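Local coordinates for cytochrome P450 (Novosphingobium aromaticivorans, PDB 3OFT), which is a bacterial cytochrome P450, a mostly helical protein that holds a haem, protoporphyrin IX with iron, in its interior, at residues A4-D9 with G47-A52; A29-L34 with E319-V324; D204-I209 with R229-G234; G244-H249 with M353-F358. One frame throughout, in Å; residues are numbered along the deposited sequence.

Interaction 1 (A4-D9 with G47-A52)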
# COMPACT_ATOMS: atom_id res chain seq x y z
N ALA A 4 -0.61 29.79 16.34
CA ALA A 4 0.35 30.19 17.39
C ALA A 4 1.31 29.10 17.87
O ALA A 4 2.46 29.40 18.24
CB ALA A 4 -0.39 30.84 18.58
N HIS A 5 0.88 27.83 17.92
CA HIS A 5 1.73 26.78 18.49
C HIS A 5 2.75 26.25 17.46
O HIS A 5 3.46 25.32 17.72
CB HIS A 5 0.86 25.62 19.04
CG HIS A 5 -0.05 25.04 18.00
ND1 HIS A 5 0.01 23.72 17.60
CD2 HIS A 5 -0.99 25.62 17.23
CE1 HIS A 5 -0.90 23.50 16.66
NE2 HIS A 5 -1.50 24.65 16.40
N VAL A 6 2.75 26.80 16.25
CA VAL A 6 3.68 26.38 15.21
C VAL A 6 4.81 27.40 15.12
O VAL A 6 4.59 28.53 14.67
CB VAL A 6 2.98 26.31 13.85
CG1 VAL A 6 3.99 26.03 12.72
CG2 VAL A 6 1.84 25.24 13.89
N PRO A 7 6.03 27.00 15.53
CA PRO A 7 7.16 27.93 15.39
C PRO A 7 7.42 28.28 13.95
O PRO A 7 7.28 27.41 13.07
CB PRO A 7 8.34 27.16 15.98
CG PRO A 7 7.74 26.09 16.82
CD PRO A 7 6.43 25.74 16.17
N ALA A 8 7.76 29.54 13.69
CA ALA A 8 8.01 29.99 12.34
C ALA A 8 9.01 29.11 11.60
O ALA A 8 8.86 28.87 10.40
CB ALA A 8 8.52 31.46 12.32
N ASP A 9 10.04 28.65 12.31
CA ASP A 9 11.11 27.87 11.69
C ASP A 9 10.68 26.45 11.27
O ASP A 9 11.41 25.78 10.53
CB ASP A 9 12.36 27.84 12.58
CG ASP A 9 12.18 27.03 13.87
OD1 ASP A 9 13.22 26.69 14.48
OD2 ASP A 9 11.04 26.76 14.31
N GLY A 47 -3.39 23.05 5.82
CA GLY A 47 -2.52 23.21 6.98
C GLY A 47 -2.48 21.96 7.85
O GLY A 47 -3.50 21.53 8.41
N HIS A 48 -1.28 21.38 7.96
CA HIS A 48 -1.12 20.09 8.67
C HIS A 48 0.36 19.82 8.99
O HIS A 48 1.26 20.30 8.28
CB HIS A 48 -1.74 18.94 7.84
CG HIS A 48 -0.95 18.58 6.61
ND1 HIS A 48 -1.26 19.06 5.35
CD2 HIS A 48 0.11 17.77 6.46
CE1 HIS A 48 -0.40 18.56 4.47
NE2 HIS A 48 0.46 17.80 5.13
N TRP A 49 0.60 19.01 10.01
CA TRP A 49 1.95 18.58 10.31
C TRP A 49 2.42 17.50 9.36
O TRP A 49 1.62 16.73 8.81
CB TRP A 49 2.08 18.04 11.74
CG TRP A 49 1.74 19.02 12.87
CD1 TRP A 49 0.54 19.11 13.55
CD2 TRP A 49 2.61 19.99 13.45
NE1 TRP A 49 0.63 20.10 14.51
CE2 TRP A 49 1.88 20.66 14.46
CE3 TRP A 49 3.93 20.39 13.20
CZ2 TRP A 49 2.45 21.66 15.27
CZ3 TRP A 49 4.49 21.41 13.98
CH2 TRP A 49 3.74 22.04 15.00
N ILE A 50 3.73 17.45 9.17
CA ILE A 50 4.36 16.34 8.45
C ILE A 50 5.52 15.81 9.32
O ILE A 50 6.42 16.59 9.73
CB ILE A 50 4.93 16.71 7.05
CG1 ILE A 50 3.86 17.25 6.10
CG2 ILE A 50 5.67 15.50 6.47
CD1 ILE A 50 4.40 17.96 4.80
N ALA A 51 5.52 14.51 9.61
CA ALA A 51 6.63 13.93 10.36
C ALA A 51 7.79 13.75 9.36
O ALA A 51 7.58 13.17 8.31
CB ALA A 51 6.24 12.63 10.98
N ALA A 52 8.98 14.27 9.69
CA ALA A 52 10.03 14.45 8.71
C ALA A 52 11.38 13.89 9.17
O ALA A 52 12.42 14.26 8.65
CB ALA A 52 10.16 15.94 8.33
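The rings of H5 and W49 meet obliquely, with planes at 67° and centres 6.0 Å apart. H5 ND1 comes to the edge of the indole, in its plane, and lies 4.0 Å from W49 CZ2. V6 CG2 sits over the centre of one face of the H5 ring, 4.2 Å above its plane. The contact belongs to the mixed beta sheet of the P450 fold. W49 lies on strand 48-51, between strands 39-42 and 303-307, and the segment 4-9 is the N-terminal loop before strand 11-12.

W49 sends the six-membered end of its indole out to the loop. V6 comes to it from the opposite direction. V6 CG1 is anti to the backbone N (chi1 173°), which leaves CG2 beside that N, where it touches both rings. Elsewhere on the indole, W41 meets it edge-to-face, and V296 and I298 pack against it.

No hydrogen bond joins the two segments. Their polar ring atoms bond to the same nearby part of the chain: H5 ND1 to T297 O and W49 NE1 to D302 OD1. These bonds help fix the tilt of each ring. V6 CG2 lies 3.9 Å from both CZ2 and CH2 of W49.

Interaction 2 (A29-L34 with E319-V324)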
# COMPACT_ATOMS: atom_id res chain seq x y z
N ALA A 29 12.38 12.96 -3.67
CA ALA A 29 11.45 14.09 -3.39
C ALA A 29 11.07 14.21 -1.90
O ALA A 29 11.05 15.31 -1.34
CB ALA A 29 10.20 14.02 -4.27
N TRP A 30 10.75 13.09 -1.27
CA TRP A 30 10.44 13.03 0.16
C TRP A 30 11.67 13.23 1.04
O TRP A 30 11.61 13.93 2.06
CB TRP A 30 9.79 11.68 0.46
CG TRP A 30 8.32 11.77 0.26
CD1 TRP A 30 7.59 11.36 -0.84
CD2 TRP A 30 7.41 12.39 1.15
NE1 TRP A 30 6.25 11.68 -0.64
CE2 TRP A 30 6.12 12.31 0.57
CE3 TRP A 30 7.56 13.01 2.41
CZ2 TRP A 30 4.96 12.79 1.23
CZ3 TRP A 30 6.41 13.52 3.04
CH2 TRP A 30 5.14 13.40 2.46
N LYS A 31 12.78 12.64 0.63
CA LYS A 31 14.01 12.76 1.41
C LYS A 31 14.59 14.17 1.54
O LYS A 31 15.40 14.41 2.43
CB LYS A 31 15.10 11.78 0.90
CG LYS A 31 14.82 10.35 1.39
CD LYS A 31 15.90 9.35 0.95
CE LYS A 31 17.20 9.55 1.73
NZ LYS A 31 17.94 8.24 1.95
N THR A 32 14.15 15.10 0.69
CA THR A 32 14.51 16.52 0.85
C THR A 32 14.16 17.00 2.27
O THR A 32 14.86 17.88 2.82
CB THR A 32 13.80 17.44 -0.14
OG1 THR A 32 12.38 17.34 0.05
CG2 THR A 32 14.15 17.05 -1.55
N LEU A 33 13.12 16.42 2.86
CA LEU A 33 12.68 16.83 4.19
C LEU A 33 13.64 16.44 5.32
O LEU A 33 13.56 16.98 6.41
CB LEU A 33 11.26 16.32 4.52
CG LEU A 33 10.07 16.92 3.76
CD1 LEU A 33 8.77 16.27 4.27
CD2 LEU A 33 10.02 18.44 3.98
N LEU A 34 14.51 15.45 5.08
CA LEU A 34 15.49 15.07 6.09
C LEU A 34 16.52 16.19 6.38
O LEU A 34 17.22 16.16 7.43
CB LEU A 34 16.23 13.83 5.61
CG LEU A 34 15.71 12.44 6.04
CD1 LEU A 34 14.42 12.34 6.76
CD2 LEU A 34 15.99 11.27 5.01
N GLU A 319 21.16 1.95 8.81
CA GLU A 319 22.48 2.15 8.20
C GLU A 319 22.43 1.93 6.69
O GLU A 319 21.90 0.91 6.25
CB GLU A 319 23.43 1.14 8.82
CG GLU A 319 24.88 1.52 8.76
CD GLU A 319 25.29 2.49 9.88
OE1 GLU A 319 24.43 3.26 10.39
OE2 GLU A 319 26.49 2.50 10.25
N ALA A 320 22.99 2.87 5.91
CA ALA A 320 23.10 2.71 4.46
C ALA A 320 21.77 2.27 3.86
O ALA A 320 21.70 1.29 3.10
CB ALA A 320 24.24 1.73 4.08
N PRO A 321 20.70 3.00 4.19
CA PRO A 321 19.31 2.55 3.93
C PRO A 321 19.00 2.35 2.44
O PRO A 321 18.10 1.59 2.11
CB PRO A 321 18.46 3.71 4.53
CG PRO A 321 19.38 4.89 4.48
CD PRO A 321 20.75 4.35 4.77
N GLU A 322 19.72 3.01 1.54
CA GLU A 322 19.45 2.87 0.12
C GLU A 322 20.14 1.64 -0.54
O GLU A 322 19.85 1.31 -1.69
CB GLU A 322 19.71 4.18 -0.63
CG GLU A 322 18.59 5.18 -0.41
CD GLU A 322 18.80 6.49 -1.10
OE1 GLU A 322 18.10 7.46 -0.72
OE2 GLU A 322 19.63 6.56 -2.03
N GLU A 323 21.00 0.96 0.21
CA GLU A 323 21.61 -0.30 -0.28
C GLU A 323 20.65 -1.47 -0.08
O GLU A 323 20.03 -1.60 0.97
CB GLU A 323 22.96 -0.58 0.44
CG GLU A 323 23.97 0.56 0.29
CD GLU A 323 25.36 0.27 0.89
OE1 GLU A 323 25.63 -0.86 1.33
OE2 GLU A 323 26.19 1.20 0.92
N VAL A 324 20.51 -2.30 -1.10
CA VAL A 324 19.74 -3.52 -1.01
C VAL A 324 20.79 -4.54 -0.56
O VAL A 324 21.74 -4.82 -1.31
CB VAL A 324 19.16 -3.92 -2.40
CG1 VAL A 324 18.53 -5.33 -2.38
CG2 VAL A 324 18.11 -2.86 -2.85
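A salt bridge between K31 and E322 links the N-terminal helix 26-31 to the meander, the long loop that follows helix 309-312 in the P450 fold. The helix probably corresponds to helix A of the family. K31 NZ donates to E322 OE1 at 2.8 Å. It meets this oxygen from above the carboxylate plane, 41° out of it, so the ammonium is not level with the carboxylate. The side chains approach from opposite directions. E322 is extended beyond CG. K31 bends at chi3 (73°) and again at chi4, and the bends lay its CD and CE, both 3.3 Å from E322 OE1, against the same oxygen.

P321 CG is the other neighbour, a loose 4.4 Å from K31 NZ. NZ also donates to L313 O, its stronger partner, so the lysine ties in the chain just after helix 309-312.

The loop has its own supports. A320 to E323 form a type I beta turn, closed by E323 N to A320 O. R328 donates to the carbonyls of E319, A320 and E323, and R276 to P321 O. R276 and E273 fit the ExxR motif of helix K, consistent with the link between that motif and the meander in this family. In the 3-10 segment 32-34, T32 OG1 donates back to A29 O at 2.8 Å.

Interaction 3 (D204-I209 with R229-G234). With HEM (protoporphyrin IX containing Fe), chain D.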
# COMPACT_ATOMS: atom_id res chain seq x y z
N ASP A 204 -13.44 -18.99 0.97
CA ASP A 204 -12.67 -17.85 0.47
C ASP A 204 -12.48 -16.76 1.53
O ASP A 204 -13.06 -16.82 2.61
CB ASP A 204 -13.41 -17.24 -0.72
CG ASP A 204 -14.75 -16.66 -0.31
OD1 ASP A 204 -14.81 -15.44 -0.03
OD2 ASP A 204 -15.72 -17.43 -0.19
N LEU A 205 -11.72 -15.71 1.17
CA LEU A 205 -11.44 -14.61 2.10
C LEU A 205 -12.66 -13.95 2.69
O LEU A 205 -12.73 -13.77 3.91
CB LEU A 205 -10.55 -13.55 1.45
CG LEU A 205 -10.10 -12.34 2.28
CD1 LEU A 205 -9.42 -12.76 3.61
CD2 LEU A 205 -9.19 -11.38 1.43
N PHE A 206 -13.62 -13.51 1.86
CA PHE A 206 -14.78 -12.80 2.40
C PHE A 206 -15.57 -13.72 3.33
O PHE A 206 -15.97 -13.32 4.43
CB PHE A 206 -15.70 -12.27 1.30
CG PHE A 206 -15.26 -10.95 0.67
CD1 PHE A 206 -14.06 -10.32 1.02
CD2 PHE A 206 -16.10 -10.33 -0.28
CE1 PHE A 206 -13.68 -9.08 0.40
CE2 PHE A 206 -15.73 -9.10 -0.92
CZ PHE A 206 -14.54 -8.49 -0.57
N SER A 207 -15.84 -14.94 2.86
CA SER A 207 -16.63 -15.91 3.65
C SER A 207 -16.06 -16.14 5.03
O SER A 207 -16.80 -16.25 6.03
CB SER A 207 -16.65 -17.28 2.95
OG SER A 207 -17.37 -17.25 1.74
N ARG A 208 -14.75 -16.25 5.09
CA ARG A 208 -14.11 -16.56 6.33
C ARG A 208 -14.13 -15.41 7.34
O ARG A 208 -14.21 -15.64 8.53
CB ARG A 208 -12.72 -17.05 6.05
CG ARG A 208 -12.79 -18.58 5.83
CD ARG A 208 -11.45 -19.17 5.54
NE ARG A 208 -10.83 -18.25 4.62
CZ ARG A 208 -9.85 -17.44 4.95
NH1 ARG A 208 -9.33 -17.49 6.17
NH2 ARG A 208 -9.41 -16.59 4.03
N ILE A 209 -14.07 -14.19 6.85
CA ILE A 209 -14.12 -13.04 7.77
C ILE A 209 -15.57 -12.81 8.21
O ILE A 209 -15.85 -12.58 9.39
CB ILE A 209 -13.60 -11.74 7.11
CG1 ILE A 209 -12.09 -11.88 6.77
CG2 ILE A 209 -13.81 -10.57 8.07
CD1 ILE A 209 -11.50 -10.72 5.96
N ARG A 229 -15.03 -3.05 1.35
CA ARG A 229 -14.46 -1.88 0.66
C ARG A 229 -12.98 -1.66 1.06
O ARG A 229 -12.14 -1.33 0.19
CB ARG A 229 -15.29 -0.62 1.03
CG ARG A 229 -15.03 0.71 0.37
CD ARG A 229 -15.87 1.81 1.12
NE ARG A 229 -17.25 1.40 1.15
CZ ARG A 229 -18.18 1.68 2.08
NH1 ARG A 229 -17.97 2.43 3.16
NH2 ARG A 229 -19.36 1.18 1.90
N ASN A 230 -12.69 -1.75 2.37
CA ASN A 230 -11.30 -1.69 2.84
C ASN A 230 -10.38 -2.80 2.27
O ASN A 230 -9.24 -2.50 1.90
CB ASN A 230 -11.26 -1.66 4.35
CG ASN A 230 -9.95 -1.14 4.93
OD1 ASN A 230 -8.94 -0.91 4.24
ND2 ASN A 230 -9.96 -0.98 6.20
N LEU A 231 -10.86 -4.04 2.23
CA LEU A 231 -10.07 -5.14 1.67
C LEU A 231 -9.78 -4.93 0.19
O LEU A 231 -8.62 -5.11 -0.26
CB LEU A 231 -10.74 -6.48 1.91
CG LEU A 231 -10.66 -6.97 3.35
CD1 LEU A 231 -11.37 -8.32 3.31
CD2 LEU A 231 -9.22 -7.15 3.85
N LEU A 232 -10.78 -4.47 -0.56
CA LEU A 232 -10.59 -4.21 -1.97
C LEU A 232 -9.59 -3.09 -2.17
O LEU A 232 -8.58 -3.28 -2.86
CB LEU A 232 -11.90 -3.78 -2.65
CG LEU A 232 -11.81 -3.48 -4.16
CD1 LEU A 232 -11.45 -4.74 -4.97
CD2 LEU A 232 -13.10 -2.88 -4.70
N PHE A 233 -9.87 -1.91 -1.61
CA PHE A 233 -8.99 -0.77 -1.83
C PHE A 233 -7.60 -0.94 -1.21
O PHE A 233 -6.61 -0.52 -1.82
CB PHE A 233 -9.61 0.54 -1.39
CG PHE A 233 -10.66 1.07 -2.35
CD1 PHE A 233 -10.32 1.49 -3.64
CD2 PHE A 233 -11.99 1.19 -1.95
CE1 PHE A 233 -11.27 1.99 -4.54
CE2 PHE A 233 -12.98 1.71 -2.83
CZ PHE A 233 -12.62 2.11 -4.13
N GLY A 234 -7.53 -1.63 -0.07
CA GLY A 234 -6.27 -1.76 0.67
C GLY A 234 -5.21 -2.59 -0.06
O GLY A 234 -4.02 -2.41 0.15
CHA HEM D . -3.19 -1.28 6.68
CHB HEM D . 0.51 -0.89 3.54
CHC HEM D . -1.20 -4.69 1.09
CHD HEM D . -5.33 -4.39 3.54
C1A HEM D . -2.01 -0.91 6.07
C2A HEM D . -1.10 0.09 6.58
C3A HEM D . -0.08 0.22 5.74
C4A HEM D . -0.31 -0.69 4.62
CMA HEM D . 1.09 1.22 5.93
CAA HEM D . -1.27 0.85 7.93
CBA HEM D . -2.21 2.01 7.69
CGA HEM D . -2.35 2.90 8.92
O1A HEM D . -3.22 3.83 8.88
O2A HEM D . -1.64 2.73 9.96
C1B HEM D . 0.39 -1.90 2.59
C2B HEM D . 1.35 -2.21 1.56
C3B HEM D . 0.85 -3.27 0.89
C4B HEM D . -0.42 -3.64 1.49
CMB HEM D . 2.66 -1.44 1.33
CAB HEM D . 1.38 -4.05 -0.32
CBB HEM D . 2.50 -3.71 -0.98
C1C HEM D . -2.47 -4.98 1.50
C2C HEM D . -3.31 -6.08 1.04
C3C HEM D . -4.48 -5.96 1.72
C4C HEM D . -4.36 -4.88 2.67
CMC HEM D . -2.90 -7.12 -0.06
CAC HEM D . -5.76 -6.83 1.70
CBC HEM D . -6.16 -7.48 0.61
C1D HEM D . -5.13 -3.57 4.61
C2D HEM D . -6.14 -3.29 5.62
C3D HEM D . -5.45 -2.37 6.60
C4D HEM D . -4.13 -2.12 6.10
CMD HEM D . -7.59 -3.88 5.70
CAD HEM D . -6.13 -1.80 7.88
CBD HEM D . -5.57 -2.62 9.06
CGD HEM D . -6.08 -1.94 10.33
O1D HEM D . -6.53 -0.78 10.30
O2D HEM D . -6.01 -2.53 11.41
NA HEM D . -1.48 -1.39 4.86
NB HEM D . -0.63 -2.83 2.54
NC HEM D . -3.13 -4.31 2.52
ND HEM D . -3.98 -2.85 4.91
FE HEM D . -2.27 -2.90 3.75
O HOH W 1 -3.39 -1.29 2.38
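Apolar contacts join the segments, and L231 is at their centre. Its CD1 lies 3.6 Å from I209 CD1, the two side chains meeting tip to tip. F206 slides past L231 the other way and brings its CE1 to 3.8 Å from the same methyl. L205 CD2 is further off, at 4.2 Å from L231 CD1. With CG beside the backbone N (chi1 -73°), L231 turns one methyl to each neighbour: CD1 to helix 205-210 and CD2 to the haem, 4.1 Å from both CAC and CMD. The N230 amide also lies against a haem methyl, with its OD1 3.6 Å from HEM CMD. The helices run roughly antiparallel, at 142°. By their order in the fold, the shorter is probably helix H of the P450 family and helix 221-252 its long central helix.

A hydrogen bond caps the shorter helix. D204 is its N-cap. Its OD1 accepts from S207 N at 3.1 Å in a nearly straight bond (171°), met from above the carboxylate plane.

Helix 221-252 also makes polar contacts at the haem. G234 O accepts from a water at 2.6 Å, and this water is bound to the iron at 2.4 Å. G234 O also accepts from T238 OG1. G234 and T238 begin and end the threonine-containing central-helix sequence typical of P450s.

The contact therefore has two chemistries. Between the helices it is purely apolar. L231 touches both helix 205-210 and the haem edge. G234, a turn further on, holds the iron-bound water through its carbonyl.

Interaction 4 (G244-H249 with M353-F358)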
# COMPACT_ATOMS: atom_id res chain seq x y z
N GLY A 244 5.41 -2.60 -9.13
CA GLY A 244 6.11 -1.68 -10.07
C GLY A 244 7.52 -1.31 -9.59
O GLY A 244 8.47 -1.30 -10.41
N MET A 245 7.68 -1.05 -8.29
CA MET A 245 8.98 -0.65 -7.75
C MET A 245 9.97 -1.83 -7.83
O MET A 245 11.17 -1.65 -8.11
CB MET A 245 8.84 -0.23 -6.29
CG MET A 245 8.24 1.17 -6.08
SD MET A 245 8.99 2.47 -7.08
CE MET A 245 10.72 2.14 -7.06
N VAL A 246 9.45 -3.02 -7.53
CA VAL A 246 10.25 -4.26 -7.64
C VAL A 246 10.73 -4.49 -9.08
O VAL A 246 11.92 -4.82 -9.33
CB VAL A 246 9.49 -5.46 -7.10
CG1 VAL A 246 10.26 -6.76 -7.49
CG2 VAL A 246 9.39 -5.32 -5.53
N ALA A 247 9.82 -4.33 -10.03
CA ALA A 247 10.21 -4.47 -11.46
C ALA A 247 11.21 -3.40 -11.90
O ALA A 247 12.12 -3.70 -12.67
CB ALA A 247 8.98 -4.46 -12.40
N LEU A 248 10.99 -2.17 -11.45
CA LEU A 248 11.88 -1.03 -11.76
C LEU A 248 13.29 -1.35 -11.22
O LEU A 248 14.28 -1.23 -11.96
CB LEU A 248 11.36 0.26 -11.14
CG LEU A 248 12.31 1.47 -11.24
CD1 LEU A 248 12.73 1.73 -12.74
CD2 LEU A 248 11.61 2.69 -10.65
N HIS A 249 13.35 -1.79 -9.96
CA HIS A 249 14.62 -2.21 -9.37
C HIS A 249 15.36 -3.22 -10.23
O HIS A 249 16.57 -3.01 -10.55
CB HIS A 249 14.47 -2.77 -7.94
CG HIS A 249 15.77 -3.25 -7.37
ND1 HIS A 249 16.59 -2.44 -6.62
CD2 HIS A 249 16.43 -4.43 -7.50
CE1 HIS A 249 17.68 -3.11 -6.27
NE2 HIS A 249 17.61 -4.32 -6.80
N MET A 353 3.88 -12.58 0.08
CA MET A 353 3.65 -13.71 -0.82
C MET A 353 3.43 -13.27 -2.27
O MET A 353 3.94 -13.89 -3.20
CB MET A 353 2.46 -14.58 -0.32
CG MET A 353 2.16 -15.89 -1.14
SD MET A 353 1.09 -15.55 -2.57
CE MET A 353 -0.53 -15.70 -1.77
N GLU A 354 2.66 -12.22 -2.47
CA GLU A 354 2.46 -11.70 -3.83
C GLU A 354 3.78 -11.22 -4.46
O GLU A 354 4.03 -11.49 -5.65
CB GLU A 354 1.48 -10.54 -3.81
CG GLU A 354 0.06 -10.97 -3.42
CD GLU A 354 -0.89 -9.75 -3.26
OE1 GLU A 354 -1.85 -9.62 -4.01
OE2 GLU A 354 -0.67 -8.89 -2.38
N VAL A 355 4.61 -10.53 -3.68
CA VAL A 355 5.91 -10.06 -4.21
C VAL A 355 6.82 -11.26 -4.53
O VAL A 355 7.47 -11.29 -5.60
CB VAL A 355 6.62 -9.07 -3.25
CG1 VAL A 355 8.12 -8.80 -3.72
CG2 VAL A 355 5.82 -7.76 -3.17
N ILE A 356 6.88 -12.21 -3.61
CA ILE A 356 7.66 -13.48 -3.87
C ILE A 356 7.16 -14.22 -5.12
O ILE A 356 7.94 -14.64 -5.97
CB ILE A 356 7.60 -14.41 -2.63
CG1 ILE A 356 8.46 -13.81 -1.50
CG2 ILE A 356 8.00 -15.86 -3.01
CD1 ILE A 356 8.24 -14.45 -0.08
N VAL A 357 5.86 -14.36 -5.26
CA VAL A 357 5.33 -15.07 -6.41
C VAL A 357 5.61 -14.33 -7.73
O VAL A 357 5.90 -14.94 -8.80
CB VAL A 357 3.85 -15.37 -6.07
CG1 VAL A 357 2.82 -14.81 -7.06
CG2 VAL A 357 3.70 -16.80 -5.58
N PHE A 358 5.54 -13.00 -7.65
CA PHE A 358 5.92 -12.15 -8.78
C PHE A 358 7.37 -12.36 -9.19
O PHE A 358 7.66 -12.58 -10.38
CB PHE A 358 5.66 -10.65 -8.47
CG PHE A 358 6.28 -9.76 -9.49
CD1 PHE A 358 5.78 -9.73 -10.78
CD2 PHE A 358 7.43 -9.04 -9.19
CE1 PHE A 358 6.39 -9.00 -11.75
CE2 PHE A 358 8.05 -8.29 -10.16
CZ PHE A 358 7.53 -8.26 -11.45
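The helical segments 244-249 and 353-358 run in broadly the same direction, with a signed crossing angle of -35° and axes 11.1 Å apart, and V246 and V355 lie nearest across them, 8.0 Å from CA to CA. At this spacing only side chains meet.

V246 points at the other helix and divides its two methyls. CG2 meets V355 CG1 at 4.1 Å, the side chains crossing. CG1 lies at the edge of the F358 ring, in its plane, 3.8 Å from CE2 and 4.0 Å from CD2. CG1 is anti to the backbone N (chi1 169°), which puts it beside F358 rather than V355.

Helix 221-252 is the long central helix of the P450 fold, and helix 348-365 matches helix L. The segment 353-358 is close to the haem, which E354 touches. V355 also packs on M242, I243, A271 and M275, and the F358 ring meets W362 and F140. All four touching residues are buried, and no hydrogen bond crosses between the segments.

The far end of the phenyl ring reaches the next residue of the central helix: A247 CB lies 4.2 Å from F358 CZ.

How the interactions relate
Interactions 3 and 4 lie deep in the helical part and both use helix 221-252. They are apolar, though interaction 3 adds an iron-bound water held by G234 O. Interactions 1 and 2 sit further out, and each is on the opposite side of the chain's centre from interaction 3. Interaction 1 is buried ring and methyl contact at the beta sheet. Interaction 2 is partly exposed and alone joins its segments by charge. The two touch where I50 CG2 packs on L33 CD1 at 3.9 Å, setting the segment 29-34 against the sheet. Interaction 2 reaches interaction 4, through V324 CG2 and H249 CE1 at 3.5 Å. The other three use apolar or ring contacts, whatever their depth.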